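Local coordinates for protein interacting with Hsp90 1 (Saccharomyces cerevisiae, PDB 4CGU) that takes part in pre-rRNA processing and is required for the interaction of NOP58 with snoRNA, at residues V83-R87 / I130-I136. Sequence-based numbering, arbitrary orientation.
Sequences VKMKR and IPLPRDI
Two antiparallel sheets face each other in the CS-type beta-sandwich that forms the C-terminal domain of this protein, and here strand 81-87, outermost in the four-stranded sheet within this chain, packs against the end of strand 129-131 in the other sheet and the loop that follows it. Val-83, Met-85 and Arg-87, every second residue of the strand, point toward 130-136. The alternate residues Lys-84 and Lys-86 lie on the other side of the strand, where Lys-86 NZ hydrogen-bonds to the backbone of the other protein's chain in the assembly.

Val-83 and Ile-130 meet tip to tip: Val-83 CG1 lies 4.0 Å from Ile-130 CD1, with Val-83 CG2 hardly farther. Met-85, a selenomethionine, slides past the same isoleucine in the opposite direction, its SE 4.1 Å from Ile-130 CG2. A bend at the last torsion (chi3 76°) then brings CE to Pro-133, 3.9 Å from its CD. Leu-95 of the adjacent strand touches both Met-85 and Pro-133.

Beyond the proline, a type I turn from Pro-133 to Ile-136 presents Asp-135 to Arg-87 at the exposed end of the contact. The two form a salt bridge: Arg-87 NH2 to Asp-135 OD2 is nearly straight at 2.5 Å, a length so short as to be doubtful, while the bond from NH1 to OD1 is weak, bent to 134°. The guanidinium and carboxylate planes are 46° apart, so the two groups do not lie flat in one plane. Pro-133 CB approaches the guanidinium obliquely, and Ile-136 covers one face, its CD1 3.6 Å above the plane and over the centre of the group.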
ATOM      1  N   VAL B  83      20.275  -2.218  14.420  1.00 23.08           N
ATOM      2  CA  VAL B  83      19.038  -2.866  14.031  1.00 16.12           C
ATOM      3  C   VAL B  83      18.853  -4.203  14.739  1.00 23.31           C
ATOM      4  O   VAL B  83      19.793  -4.995  14.865  1.00 19.90           O
ATOM      5  CB  VAL B  83      19.013  -3.103  12.512  1.00 17.03           C
ATOM      6  CG1 VAL B  83      17.662  -3.650  12.076  1.00 20.04           C
ATOM      7  CG2 VAL B  83      19.344  -1.814  11.772  1.00 18.56           C
ATOM      8  N   LYS B  84      17.637  -4.442  15.214  1.00 17.12           N
ATOM      9  CA  LYS B  84      17.256  -5.750  15.728  1.00 16.34           C
ATOM     10  C   LYS B  84      16.030  -6.217  14.967  1.00 24.11           C
ATOM     11  O   LYS B  84      15.219  -5.407  14.534  1.00 20.01           O
ATOM     12  CB  LYS B  84      16.925  -5.682  17.216  1.00 16.94           C
ATOM     13  CG  LYS B  84      18.090  -5.294  18.106  1.00 26.07           C
ATOM     14  CD  LYS B  84      17.652  -5.255  19.557  1.00 34.82           C
ATOM     15  CE  LYS B  84      18.812  -4.948  20.487  1.00 47.09           C
ATOM     16  NZ  LYS B  84      18.357  -4.852  21.902  1.00 60.24           N
HETATM   17  N   MSE B  85      15.894  -7.522  14.804  1.00 14.79           N
HETATM   18  CA  MSE B  85      14.730  -8.076  14.145  1.00 19.08           C
HETATM   19  C   MSE B  85      14.199  -9.231  14.972  1.00 21.81           C
HETATM   20  O   MSE B  85      14.967  -9.953  15.606  1.00 23.82           O
HETATM   21  CB  MSE B  85      15.086  -8.508  12.718  1.00 20.23           C
HETATM   22  CG  MSE B  85      15.447  -7.322  11.819  1.00 22.92           C
HETATM   23 SE   MSE B  85      16.153  -7.766  10.056  1.00 32.42          SE
HETATM   24  CE  MSE B  85      14.508  -8.277   9.192  1.00 13.09           C
ATOM     25  N   LYS B  86      12.881  -9.381  14.994  1.00 17.25           N
ATOM     26  CA  LYS B  86      12.246 -10.444  15.760  1.00 19.32           C
ATOM     27  C   LYS B  86      11.041 -10.975  14.997  1.00 28.49           C
ATOM     28  O   LYS B  86      10.251 -10.198  14.465  1.00 26.61           O
ATOM     29  CB  LYS B  86      11.810  -9.924  17.129  1.00 19.22           C
ATOM     30  CG  LYS B  86      11.144 -10.972  18.008  1.00 32.85           C
ATOM     31  CD  LYS B  86      10.762 -10.390  19.357  1.00 31.75           C
ATOM     32  CE  LYS B  86       9.960 -11.379  20.196  1.00 37.33           C
ATOM     33  NZ  LYS B  86       9.367 -10.733  21.413  1.00 43.60           N
ATOM     34  N   ARG B  87      10.908 -12.299  14.946  1.00 20.51           N
ATOM     35  CA  ARG B  87       9.814 -12.940  14.225  1.00 21.64           C
ATOM     36  C   ARG B  87       8.673 -13.314  15.159  1.00 25.12           C
ATOM     37  O   ARG B  87       8.877 -13.523  16.351  1.00 26.97           O
ATOM     38  CB  ARG B  87      10.309 -14.182  13.474  1.00 25.73           C
ATOM     39  CG  ARG B  87      11.196 -13.868  12.281  1.00 25.78           C
ATOM     40  CD  ARG B  87      10.405 -13.256  11.138  1.00 23.69           C
ATOM     41  NE  ARG B  87       9.623 -14.259  10.419  1.00 32.00           N
ATOM     42  CZ  ARG B  87      10.067 -14.957   9.377  1.00 35.49           C
ATOM     43  NH1 ARG B  87      11.299 -14.765   8.917  1.00 23.17           N
ATOM     44  NH2 ARG B  87       9.276 -15.850   8.796  1.00 33.83           N
ATOM     45  N   ILE B 130      16.804  -2.123   5.097  1.00 35.11           N
ATOM     46  CA  ILE B 130      16.499  -3.416   5.685  1.00 29.21           C
ATOM     47  C   ILE B 130      15.890  -4.312   4.625  1.00 32.08           C
ATOM     48  O   ILE B 130      14.710  -4.167   4.282  1.00 29.53           O
ATOM     49  CB  ILE B 130      15.458  -3.292   6.812  1.00 31.26           C
ATOM     50  CG1 ILE B 130      15.685  -2.020   7.630  1.00 31.38           C
ATOM     51  CG2 ILE B 130      15.468  -4.543   7.696  1.00 33.06           C
ATOM     52  CD1 ILE B 130      16.885  -2.086   8.529  1.00 37.05           C
ATOM     53  N   PRO B 131      16.691  -5.231   4.075  1.00 22.58           N
ATOM     54  CA  PRO B 131      16.086  -6.254   3.224  1.00 24.01           C
ATOM     55  C   PRO B 131      15.135  -7.066   4.085  1.00 28.38           C
ATOM     56  O   PRO B 131      15.437  -7.298   5.252  1.00 30.82           O
ATOM     57  CB  PRO B 131      17.283  -7.112   2.804  1.00 24.88           C
ATOM     58  CG  PRO B 131      18.462  -6.210   2.938  1.00 23.70           C
ATOM     59  CD  PRO B 131      18.158  -5.330   4.116  1.00 23.66           C
ATOM     60  N   LEU B 132      13.993  -7.464   3.540  1.00 26.15           N
ATOM     61  CA  LEU B 132      13.014  -8.202   4.325  1.00 26.73           C
ATOM     62  C   LEU B 132      13.159  -9.691   4.054  1.00 31.30           C
ATOM     63  O   LEU B 132      13.498 -10.081   2.939  1.00 34.55           O
ATOM     64  CB  LEU B 132      11.600  -7.727   3.994  1.00 21.13           C
ATOM     65  CG  LEU B 132      11.340  -6.229   4.189  1.00 29.85           C
ATOM     66  CD1 LEU B 132       9.876  -5.917   3.938  1.00 31.73           C
ATOM     67  CD2 LEU B 132      11.754  -5.772   5.582  1.00 29.51           C
ATOM     68  N   PRO B 133      12.913 -10.527   5.076  1.00 24.52           N
ATOM     69  CA  PRO B 133      13.008 -11.983   4.929  1.00 32.33           C
ATOM     70  C   PRO B 133      12.149 -12.442   3.757  1.00 33.34           C
ATOM     71  O   PRO B 133      11.055 -11.913   3.563  1.00 33.15           O
ATOM     72  CB  PRO B 133      12.426 -12.506   6.243  1.00 27.90           C
ATOM     73  CG  PRO B 133      12.596 -11.388   7.206  1.00 35.48           C
ATOM     74  CD  PRO B 133      12.416 -10.139   6.407  1.00 29.58           C
ATOM     75  N   ARG B 134      12.644 -13.401   2.985  1.00 31.54           N
ATOM     76  CA  ARG B 134      11.992 -13.794   1.744  1.00 37.75           C
ATOM     77  C   ARG B 134      10.777 -14.686   1.969  1.00 35.38           C
ATOM     78  O   ARG B 134       9.970 -14.880   1.062  1.00 40.59           O
ATOM     79  CB  ARG B 134      12.990 -14.489   0.816  1.00 38.47           C
ATOM     80  CG  ARG B 134      13.637 -15.716   1.429  1.00 44.26           C
ATOM     81  CD  ARG B 134      14.709 -16.276   0.523  1.00 50.25           C
ATOM     82  NE  ARG B 134      15.619 -15.231   0.068  1.00 58.99           N
ATOM     83  CZ  ARG B 134      16.795 -15.464  -0.504  1.00 65.00           C
ATOM     84  NH1 ARG B 134      17.209 -16.712  -0.682  1.00 66.58           N
ATOM     85  NH2 ARG B 134      17.558 -14.452  -0.891  1.00 60.57           N
ATOM     86  N   ASP B 135      10.641 -15.219   3.178  1.00 34.52           N
ATOM     87  CA  ASP B 135       9.550 -16.143   3.483  1.00 29.78           C
ATOM     88  C   ASP B 135       8.312 -15.441   4.036  1.00 33.21           C
ATOM     89  O   ASP B 135       7.439 -16.083   4.616  1.00 38.29           O
ATOM     90  CB  ASP B 135      10.012 -17.211   4.478  1.00 41.13           C
ATOM     91  CG  ASP B 135      10.262 -16.647   5.868  1.00 35.55           C
ATOM     92  OD1 ASP B 135      10.909 -15.586   5.978  1.00 33.80           O
ATOM     93  OD2 ASP B 135       9.804 -17.265   6.851  1.00 37.54           O
ATOM     94  N   ILE B 136       8.239 -14.125   3.862  1.00 40.26           N
ATOM     95  CA  ILE B 136       7.127 -13.339   4.390  1.00 39.05           C
ATOM     96  C   ILE B 136       6.353 -12.635   3.279  1.00 35.79           C
ATOM     97  O   ILE B 136       6.949 -12.010   2.404  1.00 41.20           O
ATOM     98  CB  ILE B 136       7.630 -12.287   5.401  1.00 32.57           C
ATOM     99  CG1 ILE B 136       7.877 -12.931   6.763  1.00 33.79           C
ATOM    100  CG2 ILE B 136       6.640 -11.150   5.553  1.00 31.54           C
ATOM    101  CD1 ILE B 136       8.473 -11.976   7.770  1.00 39.36           C
TER